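Local coordinates for protein polyprenyl synthetase (Nonlabens dokdonensis, PDB 6KD7) that probably acts as a geranylgeranyl pyrophosphate synthase, a magnesium-dependent prenyltransferase that lengthens isoprenoid diphosphate chains, at residues 29-39 with 88-98; 207-215 with 226-237. All coordinates share one frame; numbering follows the deposited sequence.

Interaction 1: 29-39 with 88-98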
loop_
_atom_site.group_PDB
_atom_site.type_symbol
_atom_site.label_atom_id
_atom_site.label_comp_id
_atom_site.label_asym_id
_atom_site.label_seq_id
_atom_site.Cartn_x
_atom_site.Cartn_y
_atom_site.Cartn_z
ATOM N N ASP A 29 23.236 -17.397 11.329
ATOM C CA ASP A 29 23.164 -17.925 9.929
ATOM C C ASP A 29 23.496 -16.827 8.923
ATOM O O ASP A 29 24.328 -17.023 8.047
ATOM C CB ASP A 29 21.787 -18.458 9.539
ATOM C CG ASP A 29 21.457 -19.824 10.087
ATOM O OD1 ASP A 29 22.366 -20.474 10.690
ATOM O OD2 ASP A 29 20.272 -20.216 9.912
ATOM N N PRO A 30 22.949 -15.594 9.059
ATOM C CA PRO A 30 23.284 -14.529 8.143
ATOM C C PRO A 30 24.741 -14.083 8.226
ATOM O O PRO A 30 25.233 -13.518 7.257
ATOM C CB PRO A 30 22.315 -13.386 8.495
ATOM C CG PRO A 30 21.273 -14.004 9.356
ATOM C CD PRO A 30 21.985 -15.143 10.072
ATOM N N VAL A 31 25.439 -14.331 9.331
ATOM C CA VAL A 31 26.872 -13.942 9.386
ATOM C C VAL A 31 27.640 -14.872 8.436
ATOM O O VAL A 31 28.447 -14.382 7.636
ATOM C CB VAL A 31 27.434 -14.045 10.806
ATOM C CG1 VAL A 31 28.934 -13.743 10.812
ATOM C CG2 VAL A 31 26.669 -13.156 11.779
ATOM N N HIS A 32 27.426 -16.171 8.541
ATOM C CA HIS A 32 28.100 -17.163 7.648
ATOM C C HIS A 32 27.741 -16.881 6.171
ATOM O O HIS A 32 28.637 -16.897 5.295
ATOM C CB HIS A 32 27.764 -18.579 8.099
ATOM C CG HIS A 32 28.264 -18.843 9.480
ATOM N ND1 HIS A 32 27.404 -19.080 10.559
ATOM C CD2 HIS A 32 29.503 -18.800 9.999
ATOM C CE1 HIS A 32 28.120 -19.225 11.650
ATOM N NE2 HIS A 32 29.388 -19.047 11.337
ATOM N N TYR A 33 26.473 -16.545 5.918
ATOM C CA TYR A 33 25.982 -16.231 4.570
ATOM C C TYR A 33 26.754 -15.044 4.012
ATOM O O TYR A 33 27.295 -15.141 2.914
ATOM C CB TYR A 33 24.483 -15.981 4.601
ATOM C CG TYR A 33 23.876 -15.601 3.275
ATOM C CD1 TYR A 33 23.455 -16.569 2.378
ATOM C CD2 TYR A 33 23.669 -14.278 2.946
ATOM C CE1 TYR A 33 22.850 -16.231 1.179
ATOM C CE2 TYR A 33 23.045 -13.923 1.765
ATOM C CZ TYR A 33 22.620 -14.905 0.870
ATOM O OH TYR A 33 22.021 -14.521 -0.302
ATOM N N ILE A 34 26.803 -13.914 4.714
ATOM C CA ILE A 34 27.414 -12.715 4.086
ATOM C C ILE A 34 28.926 -12.920 3.942
ATOM O O ILE A 34 29.508 -12.368 2.975
ATOM C CB ILE A 34 27.051 -11.408 4.810
ATOM C CG1 ILE A 34 27.418 -10.221 3.914
ATOM C CG2 ILE A 34 27.688 -11.341 6.197
ATOM C CD1 ILE A 34 26.617 -9.023 4.194
ATOM N N LEU A 35 29.563 -13.674 4.839
ATOM C CA LEU A 35 31.038 -13.903 4.755
ATOM C C LEU A 35 31.366 -14.895 3.646
ATOM O O LEU A 35 32.515 -14.967 3.311
ATOM C CB LEU A 35 31.566 -14.401 6.096
ATOM C CG LEU A 35 31.504 -13.359 7.213
ATOM C CD1 LEU A 35 31.914 -13.983 8.527
ATOM C CD2 LEU A 35 32.368 -12.146 6.865
ATOM N N ASP A 36 30.376 -15.586 3.090
ATOM C CA ASP A 36 30.573 -16.597 2.041
ATOM C C ASP A 36 30.188 -16.057 0.664
ATOM O O ASP A 36 29.957 -16.873 -0.194
ATOM C CB ASP A 36 29.743 -17.830 2.376
ATOM C CG ASP A 36 30.151 -19.054 1.576
ATOM O OD1 ASP A 36 31.300 -19.116 1.133
ATOM O OD2 ASP A 36 29.303 -19.920 1.397
ATOM N N LEU A 37 30.145 -14.758 0.434
ATOM C CA LEU A 37 29.744 -14.239 -0.893
ATOM C C LEU A 37 30.981 -14.044 -1.767
ATOM O O LEU A 37 30.822 -13.609 -2.905
ATOM C CB LEU A 37 28.970 -12.935 -0.755
ATOM C CG LEU A 37 27.642 -13.032 0.011
ATOM C CD1 LEU A 37 26.884 -11.718 -0.053
ATOM C CD2 LEU A 37 26.757 -14.153 -0.492
ATOM N N GLY A 38 32.178 -14.326 -1.251
ATOM C CA GLY A 38 33.395 -14.337 -2.086
ATOM C C GLY A 38 33.937 -12.970 -2.475
ATOM O O GLY A 38 33.689 -11.973 -1.784
ATOM N N GLY A 39 34.759 -12.957 -3.521
ATOM C CA GLY A 39 35.534 -11.783 -3.969
ATOM C C GLY A 39 36.976 -11.731 -3.445
ATOM O O GLY A 39 37.515 -12.744 -2.936
ATOM N N ARG A 88 23.544 -8.748 -3.630
ATOM C CA ARG A 88 24.971 -8.470 -3.358
ATOM C C ARG A 88 25.749 -9.622 -3.994
ATOM O O ARG A 88 25.471 -10.748 -3.634
ATOM C CB ARG A 88 25.248 -8.360 -1.858
ATOM C CG ARG A 88 26.729 -8.310 -1.511
ATOM C CD ARG A 88 26.997 -7.680 -0.161
ATOM N NE ARG A 88 26.568 -6.302 -0.121
ATOM C CZ ARG A 88 27.292 -5.298 -0.564
ATOM N NH1 ARG A 88 28.483 -5.532 -1.071
ATOM N NH2 ARG A 88 26.833 -4.068 -0.494
ATOM N N ARG A 89 26.653 -9.332 -4.914
ATOM C CA ARG A 89 27.493 -10.396 -5.520
ATOM C C ARG A 89 26.632 -11.524 -6.103
ATOM O O ARG A 89 26.976 -12.677 -5.917
ATOM C CB ARG A 89 28.565 -10.863 -4.536
ATOM C CG ARG A 89 29.529 -9.755 -4.145
ATOM C CD ARG A 89 30.786 -10.269 -3.490
ATOM N NE ARG A 89 31.516 -11.120 -4.407
ATOM C CZ ARG A 89 32.462 -10.692 -5.222
ATOM N NH1 ARG A 89 32.799 -9.415 -5.231
ATOM N NH2 ARG A 89 33.060 -11.544 -6.029
ATOM N N GLY A 90 25.518 -11.166 -6.727
ATOM C CA GLY A 90 24.665 -12.094 -7.464
ATOM C C GLY A 90 23.750 -12.881 -6.567
ATOM O O GLY A 90 23.077 -13.776 -7.103
ATOM N N LYS A 91 23.728 -12.588 -5.265
ATOM C CA LYS A 91 22.900 -13.349 -4.300
ATOM C C LYS A 91 22.001 -12.376 -3.538
ATOM O O LYS A 91 22.273 -11.153 -3.548
ATOM C CB LYS A 91 23.749 -14.178 -3.352
ATOM C CG LYS A 91 24.565 -15.273 -4.019
ATOM C CD LYS A 91 24.857 -16.436 -3.063
ATOM C CE LYS A 91 25.418 -17.645 -3.780
ATOM N NZ LYS A 91 26.182 -17.222 -4.981
ATOM N N GLU A 92 20.917 -12.888 -2.975
ATOM C CA GLU A 92 19.977 -12.040 -2.207
ATOM C C GLU A 92 20.721 -11.380 -1.040
ATOM O O GLU A 92 21.542 -12.036 -0.384
ATOM C CB GLU A 92 18.789 -12.844 -1.698
ATOM C CG GLU A 92 17.780 -13.094 -2.807
ATOM C CD GLU A 92 16.450 -13.689 -2.392
ATOM O OE1 GLU A 92 16.395 -14.264 -1.284
ATOM O OE2 GLU A 92 15.468 -13.538 -3.201
ATOM N N THR A 93 20.403 -10.126 -0.777
ATOM C CA THR A 93 20.881 -9.434 0.440
ATOM C C THR A 93 20.269 -10.102 1.669
ATOM O O THR A 93 19.208 -10.729 1.555
ATOM C CB THR A 93 20.594 -7.955 0.303
ATOM O OG1 THR A 93 19.200 -7.853 0.024
ATOM C CG2 THR A 93 21.459 -7.353 -0.783
ATOM N N VAL A 94 20.905 -9.912 2.817
ATOM C CA VAL A 94 20.464 -10.517 4.080
ATOM C C VAL A 94 19.032 -10.094 4.361
ATOM O O VAL A 94 18.272 -10.968 4.763
ATOM C CB VAL A 94 21.430 -10.149 5.226
ATOM C CG1 VAL A 94 20.820 -10.461 6.576
ATOM C CG2 VAL A 94 22.778 -10.861 5.057
ATOM N N HIS A 95 18.670 -8.817 4.185
ATOM C CA HIS A 95 17.311 -8.364 4.590
ATOM C C HIS A 95 16.231 -8.906 3.637
ATOM O O HIS A 95 15.059 -8.895 4.026
ATOM C CB HIS A 95 17.269 -6.862 4.710
ATOM C CG HIS A 95 17.642 -6.147 3.480
ATOM N ND1 HIS A 95 16.665 -5.600 2.644
ATOM C CD2 HIS A 95 18.832 -5.939 2.900
ATOM C CE1 HIS A 95 17.257 -5.018 1.630
ATOM N NE2 HIS A 95 18.606 -5.198 1.773
ATOM N N LYS A 96 16.629 -9.286 2.424
ATOM C CA LYS A 96 15.714 -9.905 1.435
ATOM C C LYS A 96 15.570 -11.404 1.707
ATOM O O LYS A 96 14.457 -11.885 1.681
ATOM C CB LYS A 96 16.230 -9.637 0.026
ATOM C CG LYS A 96 15.957 -8.234 -0.471
ATOM C CD LYS A 96 14.598 -7.768 -0.055
ATOM C CE LYS A 96 13.938 -6.876 -1.074
ATOM N NZ LYS A 96 12.523 -6.637 -0.715
ATOM N N LYS A 97 16.680 -12.092 1.959
ATOM C CA LYS A 97 16.668 -13.546 2.249
ATOM C C LYS A 97 15.963 -13.806 3.581
ATOM O O LYS A 97 15.207 -14.758 3.674
ATOM C CB LYS A 97 18.093 -14.089 2.260
ATOM C CG LYS A 97 18.208 -15.555 2.622
ATOM C CD LYS A 97 19.557 -16.124 2.310
ATOM C CE LYS A 97 19.710 -17.539 2.806
ATOM N NZ LYS A 97 18.786 -18.447 2.100
ATOM N N TRP A 98 16.237 -12.970 4.572
ATOM C CA TRP A 98 15.589 -13.094 5.895
ATOM C C TRP A 98 14.586 -11.949 5.996
ATOM O O TRP A 98 13.543 -12.038 5.375
ATOM C CB TRP A 98 16.635 -13.044 7.012
ATOM C CG TRP A 98 17.359 -14.339 7.204
ATOM C CD1 TRP A 98 16.970 -15.388 7.976
ATOM C CD2 TRP A 98 18.598 -14.732 6.596
ATOM N NE1 TRP A 98 17.879 -16.400 7.896
ATOM C CE2 TRP A 98 18.884 -16.032 7.053
ATOM C CE3 TRP A 98 19.487 -14.122 5.709
ATOM C CZ2 TRP A 98 20.023 -16.720 6.659
ATOM C CZ3 TRP A 98 20.608 -14.809 5.316
ATOM C CH2 TRP A 98 20.874 -16.087 5.790
HETATM O O HOH W 1 17.723 -19.056 9.552
HETATM O O HOH W 2 20.520 -15.803 -2.581
HETATM O O HOH W 3 28.383 -14.546 -4.377
#

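Interaction 2: 207-215 with 226-237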
loop_
_atom_site.group_PDB
_atom_site.type_symbol
_atom_site.label_atom_id
_atom_site.label_comp_id
_atom_site.label_asym_id
_atom_site.label_seq_id
_atom_site.Cartn_x
_atom_site.Cartn_y
_atom_site.Cartn_z
ATOM N N LEU A 207 37.555 6.697 -6.576
ATOM C CA LEU A 207 37.447 7.508 -7.814
ATOM C C LEU A 207 37.364 6.586 -9.028
ATOM O O LEU A 207 36.571 6.906 -9.959
ATOM C CB LEU A 207 38.551 8.547 -7.899
ATOM C CG LEU A 207 38.406 9.640 -6.845
ATOM C CD1 LEU A 207 39.579 10.585 -6.896
ATOM C CD2 LEU A 207 37.119 10.426 -7.032
ATOM N N MET A 208 38.074 5.459 -8.990
ATOM C CA MET A 208 37.998 4.443 -10.068
ATOM C C MET A 208 36.587 3.844 -10.092
ATOM O O MET A 208 36.051 3.695 -11.169
ATOM C CB MET A 208 39.017 3.323 -9.851
ATOM C CG MET A 208 39.083 2.343 -11.000
ATOM S SD MET A 208 40.273 1.006 -10.763
ATOM C CE MET A 208 39.389 -0.088 -9.658
ATOM N N ASP A 209 36.019 3.533 -8.928
ATOM C CA ASP A 209 34.646 2.988 -8.858
ATOM C C ASP A 209 33.673 4.044 -9.451
ATOM O O ASP A 209 32.836 3.693 -10.277
ATOM C CB ASP A 209 34.374 2.521 -7.436
ATOM C CG ASP A 209 32.919 2.135 -7.261
ATOM O OD1 ASP A 209 32.088 3.050 -7.001
ATOM O OD2 ASP A 209 32.607 0.936 -7.438
ATOM N N ASP A 210 33.839 5.330 -9.148
ATOM C CA ASP A 210 32.975 6.386 -9.711
ATOM C C ASP A 210 33.070 6.307 -11.237
ATOM O O ASP A 210 32.056 6.463 -11.884
ATOM C CB ASP A 210 33.377 7.772 -9.209
ATOM C CG ASP A 210 33.004 8.075 -7.770
ATOM O OD1 ASP A 210 32.411 7.181 -7.103
ATOM O OD2 ASP A 210 33.265 9.220 -7.350
ATOM N N TYR A 211 34.275 6.112 -11.784
ATOM C CA TYR A 211 34.531 6.151 -13.236
ATOM C C TYR A 211 33.868 4.947 -13.899
ATOM O O TYR A 211 33.199 5.093 -14.944
ATOM C CB TYR A 211 36.034 6.174 -13.540
ATOM C CG TYR A 211 36.325 6.201 -15.017
ATOM C CD1 TYR A 211 36.411 5.029 -15.744
ATOM C CD2 TYR A 211 36.398 7.407 -15.685
ATOM C CE1 TYR A 211 36.620 5.060 -17.108
ATOM C CE2 TYR A 211 36.611 7.461 -17.049
ATOM C CZ TYR A 211 36.724 6.279 -17.752
ATOM O OH TYR A 211 36.923 6.351 -19.088
ATOM N N LEU A 212 34.071 3.777 -13.323
ATOM C CA LEU A 212 33.645 2.490 -13.909
ATOM C C LEU A 212 32.131 2.337 -13.744
ATOM O O LEU A 212 31.544 1.557 -14.496
ATOM C CB LEU A 212 34.408 1.323 -13.262
ATOM C CG LEU A 212 35.900 1.206 -13.633
ATOM C CD1 LEU A 212 36.549 0.033 -12.910
ATOM C CD2 LEU A 212 36.119 1.064 -15.143
ATOM N N ASP A 213 31.520 3.007 -12.778
ATOM C CA ASP A 213 30.042 2.937 -12.627
ATOM C C ASP A 213 29.404 3.419 -13.949
ATOM O O ASP A 213 28.501 2.779 -14.386
ATOM C CB ASP A 213 29.556 3.755 -11.430
ATOM C CG ASP A 213 28.081 3.551 -11.139
ATOM O OD1 ASP A 213 27.248 4.241 -11.758
ATOM O OD2 ASP A 213 27.792 2.636 -10.403
ATOM N N ALA A 214 29.903 4.494 -14.543
ATOM C CA ALA A 214 29.435 5.045 -15.829
ATOM C C ALA A 214 30.034 4.273 -17.011
ATOM O O ALA A 214 29.267 3.925 -17.920
ATOM C CB ALA A 214 29.807 6.492 -15.920
ATOM N N PHE A 215 31.347 4.017 -17.006
ATOM C CA PHE A 215 32.094 3.627 -18.224
ATOM C C PHE A 215 32.582 2.197 -18.171
ATOM O O PHE A 215 33.275 1.824 -19.084
ATOM C CB PHE A 215 33.290 4.535 -18.435
ATOM C CG PHE A 215 32.854 5.915 -18.796
ATOM C CD1 PHE A 215 32.170 6.133 -19.987
ATOM C CD2 PHE A 215 33.043 6.966 -17.923
ATOM C CE1 PHE A 215 31.711 7.399 -20.299
ATOM C CE2 PHE A 215 32.612 8.240 -18.251
ATOM C CZ PHE A 215 31.950 8.452 -19.441
ATOM N N GLY A 226 25.859 2.668 -15.084
ATOM C CA GLY A 226 25.031 3.887 -14.991
ATOM C C GLY A 226 24.108 3.956 -13.775
ATOM O O GLY A 226 23.213 4.799 -13.806
ATOM N N GLY A 227 24.331 3.173 -12.719
ATOM C CA GLY A 227 23.548 3.253 -11.466
ATOM C C GLY A 227 23.658 4.625 -10.814
ATOM O O GLY A 227 22.646 5.209 -10.366
ATOM N N ASP A 228 24.849 5.181 -10.775
ATOM C CA ASP A 228 25.029 6.512 -10.186
ATOM C C ASP A 228 24.204 7.525 -11.007
ATOM O O ASP A 228 23.589 8.437 -10.400
ATOM C CB ASP A 228 26.508 6.863 -10.122
ATOM C CG ASP A 228 27.309 6.076 -9.101
ATOM O OD1 ASP A 228 26.670 5.492 -8.220
ATOM O OD2 ASP A 228 28.566 6.102 -9.212
ATOM N N ILE A 229 24.216 7.403 -12.328
ATOM C CA ILE A 229 23.451 8.310 -13.217
ATOM C C ILE A 229 21.945 8.148 -12.935
ATOM O O ILE A 229 21.280 9.160 -12.611
ATOM C CB ILE A 229 23.785 8.072 -14.687
ATOM C CG1 ILE A 229 25.213 8.525 -15.008
ATOM C CG2 ILE A 229 22.767 8.849 -15.512
ATOM C CD1 ILE A 229 25.762 8.023 -16.335
ATOM N N ARG A 230 21.450 6.923 -12.981
ATOM C CA ARG A 230 20.028 6.639 -12.741
ATOM C C ARG A 230 19.584 7.233 -11.399
ATOM O O ARG A 230 18.436 7.753 -11.317
ATOM C CB ARG A 230 19.790 5.143 -12.774
ATOM C CG ARG A 230 18.355 4.789 -12.426
ATOM C CD ARG A 230 18.056 3.330 -12.711
ATOM N NE ARG A 230 18.824 2.515 -11.799
ATOM C CZ ARG A 230 18.615 2.442 -10.490
ATOM N NH1 ARG A 230 17.630 3.112 -9.896
ATOM N NH2 ARG A 230 19.416 1.681 -9.769
ATOM N N GLU A 231 20.430 7.166 -10.374
ATOM C CA GLU A 231 20.046 7.577 -8.998
ATOM C C GLU A 231 20.459 9.023 -8.755
ATOM O O GLU A 231 20.298 9.510 -7.654
ATOM C CB GLU A 231 20.684 6.647 -7.979
ATOM C CG GLU A 231 20.124 5.240 -8.044
ATOM C CD GLU A 231 20.590 4.321 -6.916
ATOM O OE1 GLU A 231 21.646 4.611 -6.307
ATOM O OE2 GLU A 231 19.903 3.305 -6.656
ATOM N N ASN A 232 20.977 9.695 -9.773
ATOM C CA ASN A 232 21.402 11.103 -9.659
ATOM C C ASN A 232 22.408 11.255 -8.514
ATOM O O ASN A 232 22.372 12.313 -7.882
ATOM C CB ASN A 232 20.190 12.040 -9.495
ATOM C CG ASN A 232 19.207 11.863 -10.631
ATOM O OD1 ASN A 232 19.595 11.891 -11.812
ATOM N ND2 ASN A 232 17.959 11.608 -10.286
ATOM N N LYS A 233 23.335 10.309 -8.330
ATOM C CA LYS A 233 24.410 10.464 -7.309
ATOM C C LYS A 233 25.427 11.450 -7.857
ATOM O O LYS A 233 25.899 11.273 -8.999
ATOM C CB LYS A 233 25.088 9.143 -6.972
ATOM C CG LYS A 233 24.217 8.196 -6.173
ATOM C CD LYS A 233 24.755 7.830 -4.799
ATOM C CE LYS A 233 24.420 6.394 -4.432
ATOM N NZ LYS A 233 22.972 6.206 -4.141
ATOM N N LYS A 234 25.725 12.478 -7.095
ATOM C CA LYS A 234 26.672 13.532 -7.533
ATOM C C LYS A 234 28.099 13.047 -7.216
ATOM O O LYS A 234 28.622 13.373 -6.126
ATOM C CB LYS A 234 26.264 14.832 -6.827
ATOM C CG LYS A 234 24.975 15.465 -7.359
ATOM C CD LYS A 234 24.693 16.852 -6.799
ATOM C CE LYS A 234 24.338 16.847 -5.329
ATOM N NZ LYS A 234 22.987 16.280 -5.129
ATOM N N THR A 235 28.647 12.194 -8.077
ATOM C CA THR A 235 29.995 11.609 -7.890
ATOM C C THR A 235 31.031 12.514 -8.550
ATOM O O THR A 235 30.653 13.535 -9.143
ATOM C CB THR A 235 30.069 10.191 -8.432
ATOM O OG1 THR A 235 29.978 10.245 -9.851
ATOM C CG2 THR A 235 29.025 9.265 -7.857
ATOM N N TYR A 236 32.303 12.150 -8.441
ATOM C CA TYR A 236 33.392 13.024 -8.937
ATOM C C TYR A 236 33.177 13.276 -10.427
ATOM O O TYR A 236 33.383 14.387 -10.873
ATOM C CB TYR A 236 34.751 12.378 -8.667
ATOM C CG TYR A 236 35.928 13.302 -8.818
ATOM C CD1 TYR A 236 36.369 14.073 -7.760
ATOM C CD2 TYR A 236 36.604 13.400 -10.017
ATOM C CE1 TYR A 236 37.446 14.927 -7.889
ATOM C CE2 TYR A 236 37.690 14.240 -10.162
ATOM C CZ TYR A 236 38.110 15.008 -9.096
ATOM O OH TYR A 236 39.172 15.836 -9.249
ATOM N N LEU A 237 32.707 12.256 -11.131
ATOM C CA LEU A 237 32.462 12.327 -12.587
ATOM C C LEU A 237 31.440 13.440 -12.865
ATOM O O LEU A 237 31.726 14.281 -13.699
ATOM C CB LEU A 237 31.902 10.950 -12.944
ATOM C CG LEU A 237 31.995 10.494 -14.391
ATOM C CD1 LEU A 237 33.331 10.861 -14.996
ATOM C CD2 LEU A 237 31.755 9.002 -14.474
HETATM O O HOH W 4 29.928 7.714 -10.679
HETATM O O HOH W 5 30.373 5.488 -7.346
HETATM O O HOH W 6 26.714 5.968 -13.572
#

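Interaction 1: 29-39 with 88-98
Tyr33, in the last turn of helix 25-35, and Leu37, in the loop just after it, fill two hollows in the segment 88-98, which holds the small β-hairpin and short helix 94-97 that follow the first aspartate-rich region of this mainly helical prenyl synthase fold. The ring of Tyr33 runs in between the segments because its CG lies opposite the backbone N (chi1 178°). Lys97 CD lies over one face of that ring, 3.5 Å from Tyr33 CE1, and Trp98 turns its edge to the same face in a T-shaped pair, the planes at 84°. Trp98 is itself sandwiched: Lys97 CG covers one face, while Pro30 CG sits over the centre of the other in a CH-π contact, 3.8 Å from the centroid of the six-membered ring. A compact, rigid proline suits this slot, and Pro30 CB also meets Val94 CG1 at 3.8 Å.

Leu37 is the second bump. Its CD1 rests on the aliphatic Arg88 CG, and its CD2 on Lys91 CD, leaving the guanidinium of Arg88 to pair with Asp80. At Gly39 the absence of a side chain lets the Arg89 guanidinium lay one face over CA, while Arg89 NE donates to Leu37 O at 3.0 Å. Tyrosine also supplies a hydroxyl at the far end of the ring: a water donates to it and accepts from Glu92 N, and Tyr33 OH donates to Glu92 O at 2.5 Å, in the carbonyl plane and on a lone pair.

Interaction 2: 207-215 with 226-237
Asp213 and Asp228 lay their carboxylates almost flat on one another, the planes 14° apart, with Asp213 OD1 3.4 Å from Asp228 OD2. Asp213, with Asp209 and Asp210, is part of the second aspartate-rich motif of the prenyl synthases, in the last turns of helix 188-215; Asp228 meets it from helix 227-230. This stacking of like charges is probably tolerated because donors surround both. Asp228 N gives a nearly straight bond to Asp213 OD1 (2.8 Å), on the syn side but 32° out of the carboxylate plane, a water joins that oxygen to Ile229 N, and Lys223 forms a salt bridge with Asp213 OD2. Two further waters are placed to donate to Asp228 OD2. One also donates to Asp210 O and accepts from Thr235 OG1, tying together the two ends of 226-237; the other lies beside Asp210 OD1. Gly226 N, at the N-cap of helix 227-230, donates to Asp213 O.

Asp210 is turned differently, its CG anti to the carbonyl carbon (chi1 -74°), which carries the carboxylate to the start of helix 236-241. There Tyr236 N approaches OD2 from above the carboxylate plane, at 3.3 Å, and the hydroxyl of Tyr161 bonds to the same oxygen. With an alanine in place of Asp210, Tyr236 N and the Tyr161 hydroxyl would probably lose their shared acceptor.

Beside these acids, Leu237 fits as a knob into a hole formed by Asp210, Tyr211, Ala214 and Phe215; its CD2 comes within 3.5 Å of Ala214 CB, a tight fit that the small alanine permits. Leu207 CD2 packs on Tyr236 CB.

The Asp210 side chain lies about 5 Å from a bound magnesium ion, consistent with a cluster of acids held in place near the metal site, Lys223 balancing part of its charge.

Interaction 1 closes before interaction 2 opens along the chain, and the two share no helix: the first joins the end of helix 25-35 to the 87-92 hairpin and helix 94-97, the second joins the end of helix 188-215 to helices 227-230 and 236-241. Their centres are 24 Å apart and their nearest atoms about 10 Å, without touching. They flank the same active-site cavity, interaction 1 contributing Arg88 to the pyrophosphate pocket and interaction 2 placing Asp210 near a magnesium ion. Helix 58-82 packs on interaction 1, where Asp80 pairs with Arg88, and in the loop after it Asp83 touches Lys233 of interaction 2. Separate parts of the helical fold thus border one diphosphate and metal site.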